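Local coordinates for protein putative 3-hydroxybutyryl-CoA dehydratase (Rhodopseudomonas palustris, PDB 3HIN) that probably acts as a lyase of the enoyl-CoA hydratase/isomerase (crotonase) family on acyl-CoA thioesters, at residues T53-P56 with D57-A61; I148-G152 with G153-R157. All blocks are in the same frame, centred on the assembly; numbering follows the deposited sequence.

Both contacts are local turns of a single chain that bring it into the next regular element, yet they sit on opposite sides of the chain's centre, with their centres 28 Å apart and no touch between them. Interaction 1 leads from helix 42-51 to strand 61-66; interaction 2 leads from a loop into helix 154-162. Each is partly buried. In interaction 1 two isoleucines face inward beneath an exposed proline and glutamine, and one backbone hydrogen bond closes the turn. Interaction 2 depends instead on consecutive glycines, a water bridge to an arginine and a small cluster of F149, V150 and S155, beside helices 85-103 and 120-127.

Interaction 1. Residues T53-P56 with D57-A61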
ATOM      1  N   THR A  53      -6.422   3.812  26.973  1.00 38.64           N
ATOM      2  CA  THR A  53      -7.824   3.501  26.651  1.00 38.44           C
ATOM      3  C   THR A  53      -8.717   4.242  27.650  1.00 38.85           C
ATOM      4  O   THR A  53      -8.459   4.194  28.844  1.00 35.40           O
ATOM      5  CB  THR A  53      -8.035   1.958  26.632  1.00 39.07           C
ATOM      6  OG1 THR A  53      -7.138   1.428  25.646  1.00 37.53           O
ATOM      7  CG2 THR A  53      -9.479   1.578  26.203  1.00 38.48           C
ATOM      8  N   ASP A  54      -9.740   4.955  27.157  1.00 40.81           N
ATOM      9  CA  ASP A  54     -10.722   5.609  28.036  1.00 42.95           C
ATOM     10  C   ASP A  54     -10.005   6.538  29.000  1.00 43.10           C
ATOM     11  O   ASP A  54     -10.200   6.468  30.219  1.00 42.08           O
ATOM     12  CB  ASP A  54     -11.548   4.581  28.851  1.00 44.05           C
ATOM     13  CG  ASP A  54     -12.430   3.709  27.968  1.00 48.49           C
ATOM     14  OD1 ASP A  54     -12.830   4.149  26.862  1.00 50.60           O
ATOM     15  OD2 ASP A  54     -12.727   2.568  28.375  1.00 53.40           O
ATOM     16  N   ILE A  55      -9.151   7.382  28.432  1.00 42.88           N
ATOM     17  CA  ILE A  55      -8.333   8.316  29.196  1.00 43.33           C
ATOM     18  C   ILE A  55      -9.314   9.290  29.836  1.00 44.33           C
ATOM     19  O   ILE A  55     -10.070   9.952  29.116  1.00 45.80           O
ATOM     20  CB  ILE A  55      -7.426   9.155  28.217  1.00 42.39           C
ATOM     21  CG1 ILE A  55      -6.430   8.260  27.480  1.00 39.92           C
ATOM     22  CG2 ILE A  55      -6.784  10.355  28.934  1.00 40.66           C
ATOM     23  CD1 ILE A  55      -5.513   9.016  26.499  1.00 36.15           C
ATOM     24  N   PRO A  56      -9.295   9.390  31.167  1.00 44.48           N
ATOM     25  CA  PRO A  56     -10.325  10.223  31.815  1.00 45.15           C
ATOM     26  C   PRO A  56     -10.389  11.685  31.289  1.00 46.05           C
ATOM     27  O   PRO A  56      -9.386  12.235  30.739  1.00 42.77           O
ATOM     28  CB  PRO A  56      -9.962  10.156  33.316  1.00 46.29           C
ATOM     29  CG  PRO A  56      -8.735   9.222  33.467  1.00 45.01           C
ATOM     30  CD  PRO A  56      -8.230   8.903  32.079  1.00 43.96           C
ATOM     31  N   ASP A  57     -11.569  12.298  31.455  1.00 47.15           N
ATOM     32  CA  ASP A  57     -11.829  13.657  30.932  1.00 48.47           C
ATOM     33  C   ASP A  57     -10.905  14.765  31.427  1.00 47.47           C
ATOM     34  O   ASP A  57     -10.610  15.698  30.705  1.00 47.61           O
ATOM     35  CB  ASP A  57     -13.280  14.064  31.182  1.00 50.16           C
ATOM     36  CG  ASP A  57     -14.221  13.495  30.145  1.00 55.03           C
ATOM     37  OD1 ASP A  57     -13.833  13.515  28.943  1.00 59.29           O
ATOM     38  OD2 ASP A  57     -15.333  13.027  30.529  1.00 60.70           O
ATOM     39  N   GLN A  58     -10.470  14.669  32.676  1.00 46.79           N
ATOM     40  CA  GLN A  58      -9.589  15.679  33.236  1.00 45.77           C
ATOM     41  C   GLN A  58      -8.225  15.742  32.599  1.00 43.13           C
ATOM     42  O   GLN A  58      -7.480  16.664  32.926  1.00 42.98           O
ATOM     43  CB  GLN A  58      -9.369  15.488  34.745  1.00 46.53           C
ATOM     44  CG  GLN A  58      -8.872  14.090  35.139  1.00 50.82           C
ATOM     45  CD  GLN A  58     -10.063  13.159  35.547  1.00 58.83           C
ATOM     46  OE1 GLN A  58      -9.859  12.069  36.108  1.00 60.37           O
ATOM     47  NE2 GLN A  58     -11.311  13.609  35.272  1.00 58.81           N
ATOM     48  N   ILE A  59      -7.874  14.770  31.759  1.00 40.50           N
ATOM     49  CA  ILE A  59      -6.536  14.717  31.187  1.00 37.71           C
ATOM     50  C   ILE A  59      -6.588  15.463  29.861  1.00 37.82           C
ATOM     51  O   ILE A  59      -7.483  15.206  29.027  1.00 35.89           O
ATOM     52  CB  ILE A  59      -6.058  13.256  30.937  1.00 38.23           C
ATOM     53  CG1 ILE A  59      -5.858  12.475  32.263  1.00 36.92           C
ATOM     54  CG2 ILE A  59      -4.799  13.173  29.982  1.00 34.48           C
ATOM     55  CD1 ILE A  59      -5.002  13.147  33.317  1.00 35.67           C
ATOM     56  N   ARG A  60      -5.626  16.379  29.689  1.00 36.35           N
ATOM     57  CA  ARG A  60      -5.527  17.148  28.441  1.00 36.75           C
ATOM     58  C   ARG A  60      -4.200  17.030  27.700  1.00 35.42           C
ATOM     59  O   ARG A  60      -4.043  17.640  26.658  1.00 36.43           O
ATOM     60  CB  ARG A  60      -5.979  18.620  28.615  1.00 36.87           C
ATOM     61  CG  ARG A  60      -7.447  18.736  29.089  1.00 37.52           C
ATOM     62  CD  ARG A  60      -7.993  20.183  29.055  1.00 41.40           C
ATOM     63  NE  ARG A  60      -7.295  21.014  30.029  1.00 41.04           N
ATOM     64  CZ  ARG A  60      -7.505  21.021  31.352  1.00 42.86           C
ATOM     65  NH1 ARG A  60      -8.438  20.227  31.921  1.00 40.97           N
ATOM     66  NH2 ARG A  60      -6.754  21.821  32.116  1.00 36.22           N
ATOM     67  N   ALA A  61      -3.281  16.209  28.213  1.00 34.14           N
ATOM     68  CA  ALA A  61      -2.044  15.834  27.576  1.00 32.74           C
ATOM     69  C   ALA A  61      -1.460  14.600  28.235  1.00 32.82           C
ATOM     70  O   ALA A  61      -1.781  14.275  29.396  1.00 31.87           O
ATOM     71  CB  ALA A  61      -1.032  16.988  27.612  1.00 32.65           C
TER
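P56 and I59 close this turn through the main chain: the N-H of I59 points back to the carbonyl oxygen of P56, with I59 N and P56 O 3.1 Å apart. The bond is fairly straight, 161° at the hydrogen, but the donor stands well above the carbonyl plane. D57 and Q58 fill the two middle positions, and D57 sits exposed at the corner, where a charged residue suits the solvent.

Apolar contact joins the buried residues on the inner side. The branch methyl I55 CG2, set anti to the backbone N while the longer CG1 arm lies beside it (chi1 -64°), meets both I59 CB and I59 CG2 at 3.6 Å. The two side chains cross at about a right angle. Branched hydrocarbon side chains suit two buried positions that meet across the base of the turn. More loosely, P56 CD approaches I59 CG1 at 4.3 Å.

On the exposed side Q58 crosses P56 obliquely. With CG between the backbone N and the carbonyl carbon (chi1 54°) and a bend at chi2, OE1 of Q58 comes to 3.4 Å from P56 CB. This is van der Waals contact only.

R106 spans the bend, its NH2 bonding to the carbonyl oxygen of I55, just before the turn, and its NH1 to that of I59, the last residue of it. The whole is a type I beta turn from P56 to I59, in the return loop of a beta-alpha-beta crossover: strand 26-31, helix 42-51, then the parallel strand 61-66.

Interaction 2. Residues I148-G152 with G153-R157; sequences IFVGG and GGSVR
Between G152 and G153 the chain turns sharply into helix 154-162, with G153 in a positive-phi conformation (phi 96°, psi -9°) where a side chain would jam against the carbonyl oxygen of G152. G153 is the N-cap residue, and its own carbonyl takes two backbone bonds, from V156 N at 2.9 Å and R157 N at 3.0 Å. E123 OE2 on helix 120-127 accepts from both G152 N and G154 N, which fixes the loop against that helix. In crotonase-family enzymes the glycine-rich entry to this helix adjoins the active site, and the bonds to E123 and the contact of V150 with E143 are consistent with the same place here.

V150 CG2 is the branch that reaches the helix start, lying 3.6 Å from S155 N and 3.9 Å from S155 CB. The same methyl rests over one face of the F149 ring, offset toward its rim, while F149 CZ meets S155 CB obliquely at 3.9 Å. A short side chain suits this spot in the first turn of the helix. On the other flank, R157 extends from CG to NE and sends its guanidinium back edge-on toward G152. One water joins them, giving a bond to G152 O at 2.8 Å and accepting from R157 NH1 at 2.7 Å, while R157 NH2 is held by Q103 OE1 of helix 85-103.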
ATOM      1  N   ILE A 148      16.330  -8.315   9.890  1.00 47.16           N
ATOM      2  CA  ILE A 148      14.901  -8.077   9.999  1.00 46.58           C
ATOM      3  C   ILE A 148      14.427  -6.626   9.780  1.00 46.14           C
ATOM      4  O   ILE A 148      15.142  -5.677  10.116  1.00 46.71           O
ATOM      5  CB  ILE A 148      14.326  -8.603  11.307  1.00 46.21           C
ATOM      6  CG1 ILE A 148      14.837  -7.817  12.504  1.00 43.42           C
ATOM      7  CG2 ILE A 148      14.525 -10.193  11.466  1.00 50.26           C
ATOM      8  CD1 ILE A 148      13.723  -7.635  13.543  1.00 45.52           C
ATOM      9  N   PHE A 149      13.217  -6.497   9.249  1.00 43.69           N
ATOM     10  CA  PHE A 149      12.565  -5.190   8.950  1.00 42.93           C
ATOM     11  C   PHE A 149      11.850  -4.693  10.224  1.00 41.74           C
ATOM     12  O   PHE A 149      11.803  -5.420  11.208  1.00 44.39           O
ATOM     13  CB  PHE A 149      11.558  -5.428   7.811  1.00 41.58           C
ATOM     14  CG  PHE A 149      11.103  -4.188   7.098  1.00 38.84           C
ATOM     15  CD1 PHE A 149      12.004  -3.359   6.432  1.00 40.66           C
ATOM     16  CD2 PHE A 149       9.773  -3.885   7.028  1.00 42.34           C
ATOM     17  CE1 PHE A 149      11.565  -2.178   5.734  1.00 34.64           C
ATOM     18  CE2 PHE A 149       9.312  -2.744   6.300  1.00 37.32           C
ATOM     19  CZ  PHE A 149      10.232  -1.895   5.681  1.00 40.61           C
ATOM     20  N   VAL A 150      11.349  -3.472  10.241  1.00 40.53           N
ATOM     21  CA  VAL A 150      10.580  -2.902  11.381  1.00 37.81           C
ATOM     22  C   VAL A 150       9.148  -3.445  11.316  1.00 38.04           C
ATOM     23  O   VAL A 150       8.637  -3.702  10.214  1.00 39.30           O
ATOM     24  CB  VAL A 150      10.523  -1.358  11.305  1.00 38.36           C
ATOM     25  CG1 VAL A 150      11.837  -0.728  11.654  1.00 34.79           C
ATOM     26  CG2 VAL A 150      10.097  -0.843   9.894  1.00 37.86           C
ATOM     27  N   GLY A 151       8.498  -3.638  12.465  1.00 36.14           N
ATOM     28  CA  GLY A 151       7.132  -4.148  12.516  1.00 35.12           C
ATOM     29  C   GLY A 151       6.247  -3.358  13.417  1.00 34.93           C
ATOM     30  O   GLY A 151       5.175  -3.849  13.797  1.00 35.92           O
ATOM     31  N   GLY A 152       6.691  -2.139  13.768  1.00 34.93           N
ATOM     32  CA  GLY A 152       6.030  -1.319  14.756  1.00 35.09           C
ATOM     33  C   GLY A 152       5.587   0.029  14.215  1.00 35.17           C
ATOM     34  O   GLY A 152       5.445   1.031  14.977  1.00 36.08           O
ATOM     35  N   GLY A 153       5.408   0.102  12.899  1.00 34.02           N
ATOM     36  CA  GLY A 153       4.890   1.347  12.333  1.00 34.94           C
ATOM     37  C   GLY A 153       6.003   2.244  11.823  1.00 34.64           C
ATOM     38  O   GLY A 153       5.722   3.219  11.150  1.00 35.04           O
ATOM     39  N   GLY A 154       7.258   1.898  12.106  1.00 33.55           N
ATOM     40  CA  GLY A 154       8.384   2.782  11.744  1.00 32.53           C
ATOM     41  C   GLY A 154       8.476   3.086  10.236  1.00 33.78           C
ATOM     42  O   GLY A 154       8.865   4.194   9.829  1.00 32.97           O
ATOM     43  N   SER A 155       8.144   2.117   9.376  1.00 32.62           N
ATOM     44  CA  SER A 155       8.343   2.419   7.940  1.00 33.96           C
ATOM     45  C   SER A 155       7.281   3.393   7.477  1.00 32.75           C
ATOM     46  O   SER A 155       7.358   3.893   6.387  1.00 33.58           O
ATOM     47  CB  SER A 155       8.267   1.161   7.070  1.00 33.48           C
ATOM     48  OG  SER A 155       7.124   0.419   7.456  1.00 36.29           O
ATOM     49  N   VAL A 156       6.281   3.639   8.301  1.00 33.17           N
ATOM     50  CA  VAL A 156       5.158   4.597   7.942  1.00 32.99           C
ATOM     51  C   VAL A 156       5.414   5.932   8.606  1.00 32.55           C
ATOM     52  O   VAL A 156       5.322   6.969   7.980  1.00 35.01           O
ATOM     53  CB  VAL A 156       3.783   4.049   8.372  1.00 32.24           C
ATOM     54  CG1 VAL A 156       2.665   5.142   8.335  1.00 32.04           C
ATOM     55  CG2 VAL A 156       3.462   2.849   7.498  1.00 32.10           C
ATOM     56  N   ARG A 157       5.714   5.926   9.892  1.00 31.54           N
ATOM     57  CA  ARG A 157       5.797   7.188  10.639  1.00 33.01           C
ATOM     58  C   ARG A 157       7.123   7.848  10.446  1.00 33.17           C
ATOM     59  O   ARG A 157       7.205   9.068  10.346  1.00 34.09           O
ATOM     60  CB  ARG A 157       5.586   6.948  12.133  1.00 32.81           C
ATOM     61  CG  ARG A 157       4.189   6.415  12.377  1.00 31.42           C
ATOM     62  CD  ARG A 157       3.885   6.511  13.924  1.00 35.85           C
ATOM     63  NE  ARG A 157       2.524   6.022  14.110  1.00 36.84           N
ATOM     64  CZ  ARG A 157       2.204   4.734  14.325  1.00 39.96           C
ATOM     65  NH1 ARG A 157       3.156   3.775  14.492  1.00 37.28           N
ATOM     66  NH2 ARG A 157       0.924   4.422  14.431  1.00 33.54           N
TER
HETATM   67  O   HOH W   1       5.873   3.759  14.802  1.00 36.06           O